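Local coordinates for protein dioxygenase (Pseudomonas brassicacearum, PDB 5V2D) that is a lignostilbene dioxygenase of the carotenoid-cleavage family, probably using a histidine-bound iron and dioxygen to split the central double bond of stilbenes derived from lignin, at residues 118-123 against 135-140; 307-310 against 315-318. All coordinates share one frame; numbering follows the deposited sequence.

Interaction 1 (118-123 against 135-140); sequences SLNGVY and KNNTTA
The side-chain carbonyl oxygen of Asn137 takes two amide donors, ND2 of Asn120 from the facing segment and ND2 of Asn129 from the loop between. The bond across the contact, Asn120 ND2 to Asn137 OD1, is 2.8 Å long but bent at the hydrogen, with an N-H...O angle of 132°. The acceptor nonetheless lies in the amide plane of Asn120; the two amide planes are 21° apart, and the side chains run past one another in opposite directions, meeting through ND2 and OD1. Asn137 CG stands roughly anti to its own backbone N (chi1 -153°), which brings the amide round to 118-123.

Two waters widen this narrow meeting. One accepts from Asn120 ND2 at 2.9 Å and also lies 2.9 Å from Asn136 O; the other accepts from Asn137 ND2 at 3.1 Å and lies 2.7 Å from Val122 O. Both segments belong to the long irregular connection from helix 107-115 to strand 143-147, the first strand of a four-stranded antiparallel sheet. Within it, Asn136 OD1 accepts from Thr138 N (3.0 Å), an Asx turn that bends the chain around Asn137. The helix takes part from outside: Gln112 NE2 bonds to Asn120 OD1, giving that amide a partner at its oxygen as well as at its nitrogen, and Arg108 NH2 bonds to the backbone O of Asn137. Asn129 bonds to both segments: its OD1 accepts from Gly121 N, and its ND2 donates to Asn137 OD1.

Interaction 2 (307-310 against 315-318); sequences NAFD and VYVD
Val315 lies beside Asp310 in a non-hydrogen-bonded pair, its CG2 4.0 Å from Asp310 CB, while the Asp310 carboxylate is taken up by Thr244 and Arg246. Tyr316 faces Phe309 in a hydrogen-bonded pair: Tyr316 N reaches Phe309 O at 2.8 Å, almost straight, and Tyr316 O accepts from Phe309 N at 3.0 Å. Placing CG between the backbone N and carbonyl carbon (chi1 63°) swings the Phe309 ring across the strand boundary, and Tyr316 CB sits over one face, toward its rim, in a CH-pi contact. The rings, inclined at 29°, are slid apart and barely overlap; Phe309 CE1 meets Tyr316 CD1 at 3.5 Å. A leucine at Phe309, having no flat face, would probably leave Tyr316 CB without its CH-pi partner and the tyrosine ring freer to turn. Val317 returns to the face of Val315 and places CG2 4.0 Å from Ala308 CB. Asp318 N then bonds to Asn307 O at 3.0 Å, and the Asp318 carboxylate turns to Arg349 and Tyr385. The arrangement is a tight antiparallel beta hairpin, forming two adjacent strands of a four-stranded blade in the beta-propeller fold of this family.

In the fold
Interaction 1 comes first along the chain and closes before interaction 2 begins. They lie on opposite sides of the chain's centre, their own centres 35 Å apart and their nearest atoms about 21 Å apart, and they share no strand or helix. Residues 118-123 and 135-140 both belong to the irregular connection between helix 107-115 and strand 143-147. Residues 307-310 and 315-318 lie instead in regular sheet, on strands 301-311 and 314-322. The first of those strands also carries His304, one of the four histidines binding the iron, so interaction 2 belongs to a blade that reaches the metal centre, whereas interaction 1 lies in the long loop leading to another four-stranded sheet.

Interaction 1 (118-123 against 135-140)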
# COMPACT_ATOMS: atom_id res chain seq x y z
N SER A 118 20.32 -9.63 -10.87
CA SER A 118 18.91 -9.83 -10.96
C SER A 118 18.65 -11.13 -11.73
O SER A 118 19.31 -11.39 -12.72
CB SER A 118 18.19 -8.68 -11.70
OG SER A 118 16.92 -9.01 -12.09
N LEU A 119 17.71 -11.93 -11.24
CA LEU A 119 17.29 -13.18 -11.83
C LEU A 119 15.81 -13.19 -12.18
O LEU A 119 15.25 -14.23 -12.56
CB LEU A 119 17.56 -14.31 -10.83
CG LEU A 119 18.99 -14.40 -10.38
CD1 LEU A 119 19.12 -15.40 -9.23
CD2 LEU A 119 19.92 -14.73 -11.57
N ASN A 120 15.15 -12.04 -12.04
CA ASN A 120 13.74 -11.99 -12.10
C ASN A 120 13.29 -11.02 -13.23
O ASN A 120 13.87 -9.95 -13.40
CB ASN A 120 13.17 -11.64 -10.71
CG ASN A 120 13.40 -12.75 -9.67
OD1 ASN A 120 14.51 -12.95 -9.22
ND2 ASN A 120 12.34 -13.45 -9.30
N GLY A 121 12.27 -11.43 -13.97
CA GLY A 121 11.80 -10.77 -15.13
C GLY A 121 10.61 -9.87 -14.88
O GLY A 121 10.63 -9.02 -13.97
N VAL A 122 9.57 -10.10 -15.69
CA VAL A 122 8.40 -9.28 -15.73
C VAL A 122 7.65 -9.43 -14.42
O VAL A 122 7.54 -10.55 -13.88
CB VAL A 122 7.50 -9.71 -16.93
CG1 VAL A 122 6.14 -9.05 -16.88
CG2 VAL A 122 8.20 -9.33 -18.29
N TYR A 123 7.11 -8.31 -13.93
CA TYR A 123 6.32 -8.26 -12.68
C TYR A 123 5.30 -9.37 -12.63
O TYR A 123 4.44 -9.49 -13.53
CB TYR A 123 5.65 -6.89 -12.52
CG TYR A 123 4.78 -6.72 -11.32
CD1 TYR A 123 3.41 -6.76 -11.44
CD2 TYR A 123 5.32 -6.56 -10.00
CE1 TYR A 123 2.57 -6.59 -10.29
CE2 TYR A 123 4.48 -6.37 -8.90
CZ TYR A 123 3.11 -6.38 -9.05
OH TYR A 123 2.20 -6.31 -7.99
N LYS A 135 12.23 -20.09 -6.53
CA LYS A 135 10.88 -20.51 -6.88
C LYS A 135 9.83 -19.59 -6.36
O LYS A 135 8.83 -19.33 -6.99
CB LYS A 135 10.61 -21.92 -6.34
CG LYS A 135 11.48 -22.99 -7.05
CD LYS A 135 11.27 -23.04 -8.56
CE LYS A 135 11.81 -24.27 -9.22
NZ LYS A 135 13.18 -24.01 -9.75
N ASN A 136 10.03 -19.09 -5.15
CA ASN A 136 9.09 -18.10 -4.57
C ASN A 136 9.47 -16.73 -5.20
O ASN A 136 10.56 -16.21 -5.00
CB ASN A 136 9.20 -18.07 -3.02
CG ASN A 136 8.17 -17.13 -2.40
OD1 ASN A 136 7.61 -16.24 -3.07
ND2 ASN A 136 7.95 -17.30 -1.11
N ASN A 137 8.58 -16.20 -5.98
CA ASN A 137 8.78 -14.92 -6.72
C ASN A 137 8.56 -13.65 -5.87
O ASN A 137 8.69 -12.58 -6.42
CB ASN A 137 7.83 -14.88 -7.91
CG ASN A 137 8.34 -14.03 -9.07
OD1 ASN A 137 9.57 -14.05 -9.36
ND2 ASN A 137 7.44 -13.28 -9.76
N THR A 138 8.15 -13.77 -4.61
CA THR A 138 7.74 -12.59 -3.85
C THR A 138 8.89 -11.71 -3.43
O THR A 138 9.97 -12.18 -3.15
CB THR A 138 6.84 -12.93 -2.63
OG1 THR A 138 6.09 -11.77 -2.30
CG2 THR A 138 7.64 -13.36 -1.44
N THR A 139 8.61 -10.41 -3.37
CA THR A 139 9.51 -9.42 -2.77
C THR A 139 9.07 -8.83 -1.44
O THR A 139 9.79 -8.03 -0.88
CB THR A 139 9.63 -8.21 -3.76
OG1 THR A 139 8.30 -7.75 -4.09
CG2 THR A 139 10.39 -8.64 -5.01
N ALA A 140 7.88 -9.20 -0.93
CA ALA A 140 7.40 -8.81 0.39
C ALA A 140 7.52 -7.29 0.56
O ALA A 140 8.00 -6.85 1.59
CB ALA A 140 8.19 -9.54 1.46
O HOH W 1 12.25 -15.56 -7.30
O HOH W 2 8.89 -12.27 -12.26

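Interaction 2 (307-310 against 315-318)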
# COMPACT_ATOMS: atom_id res chain seq x y z
N ASN A 307 -11.96 3.87 4.90
CA ASN A 307 -12.64 3.17 5.97
C ASN A 307 -13.97 2.66 5.43
O ASN A 307 -14.38 3.01 4.34
CB ASN A 307 -12.80 4.01 7.26
CG ASN A 307 -13.08 3.17 8.47
OD1 ASN A 307 -12.76 1.97 8.53
ND2 ASN A 307 -13.68 3.81 9.48
N ALA A 308 -14.63 1.83 6.20
CA ALA A 308 -15.94 1.27 5.87
C ALA A 308 -16.69 0.97 7.14
O ALA A 308 -16.10 0.77 8.18
CB ALA A 308 -15.75 -0.03 5.07
N PHE A 309 -18.01 0.97 7.06
CA PHE A 309 -18.82 0.57 8.17
C PHE A 309 -20.16 0.11 7.64
O PHE A 309 -20.48 0.31 6.45
CB PHE A 309 -18.94 1.72 9.19
CG PHE A 309 -19.62 2.90 8.66
CD1 PHE A 309 -21.01 3.07 8.80
CD2 PHE A 309 -18.89 3.86 7.95
CE1 PHE A 309 -21.65 4.19 8.29
CE2 PHE A 309 -19.55 4.98 7.40
CZ PHE A 309 -20.93 5.12 7.57
N ASP A 310 -20.96 -0.52 8.47
CA ASP A 310 -22.29 -0.97 8.01
C ASP A 310 -23.33 -0.59 9.05
O ASP A 310 -23.03 -0.49 10.25
CB ASP A 310 -22.33 -2.45 7.68
CG ASP A 310 -22.31 -3.36 8.92
OD1 ASP A 310 -21.25 -3.89 9.32
OD2 ASP A 310 -23.41 -3.56 9.50
N VAL A 315 -23.98 -1.35 3.65
CA VAL A 315 -22.55 -1.29 3.83
C VAL A 315 -21.99 -0.06 3.10
O VAL A 315 -22.28 0.14 1.91
CB VAL A 315 -21.93 -2.57 3.25
CG1 VAL A 315 -20.43 -2.55 3.53
CG2 VAL A 315 -22.51 -3.76 3.94
N TYR A 316 -21.21 0.76 3.78
CA TYR A 316 -20.62 1.93 3.21
C TYR A 316 -19.10 1.76 3.11
O TYR A 316 -18.45 1.42 4.11
CB TYR A 316 -20.97 3.15 4.09
CG TYR A 316 -22.45 3.35 4.30
CD1 TYR A 316 -23.07 2.85 5.44
CD2 TYR A 316 -23.23 4.06 3.38
CE1 TYR A 316 -24.42 3.03 5.64
CE2 TYR A 316 -24.60 4.26 3.59
CZ TYR A 316 -25.17 3.74 4.71
OH TYR A 316 -26.53 3.88 4.95
N VAL A 317 -18.53 2.07 1.96
CA VAL A 317 -17.08 1.98 1.76
C VAL A 317 -16.57 3.28 1.15
O VAL A 317 -17.02 3.68 0.08
CB VAL A 317 -16.75 0.83 0.81
CG1 VAL A 317 -15.25 0.67 0.67
CG2 VAL A 317 -17.28 -0.48 1.40
N ASP A 318 -15.60 3.89 1.79
CA ASP A 318 -14.96 5.12 1.33
C ASP A 318 -13.60 4.85 0.73
O ASP A 318 -12.76 4.16 1.35
CB ASP A 318 -14.85 6.13 2.48
CG ASP A 318 -16.23 6.52 3.07
OD1 ASP A 318 -16.33 6.97 4.28
OD2 ASP A 318 -17.22 6.37 2.32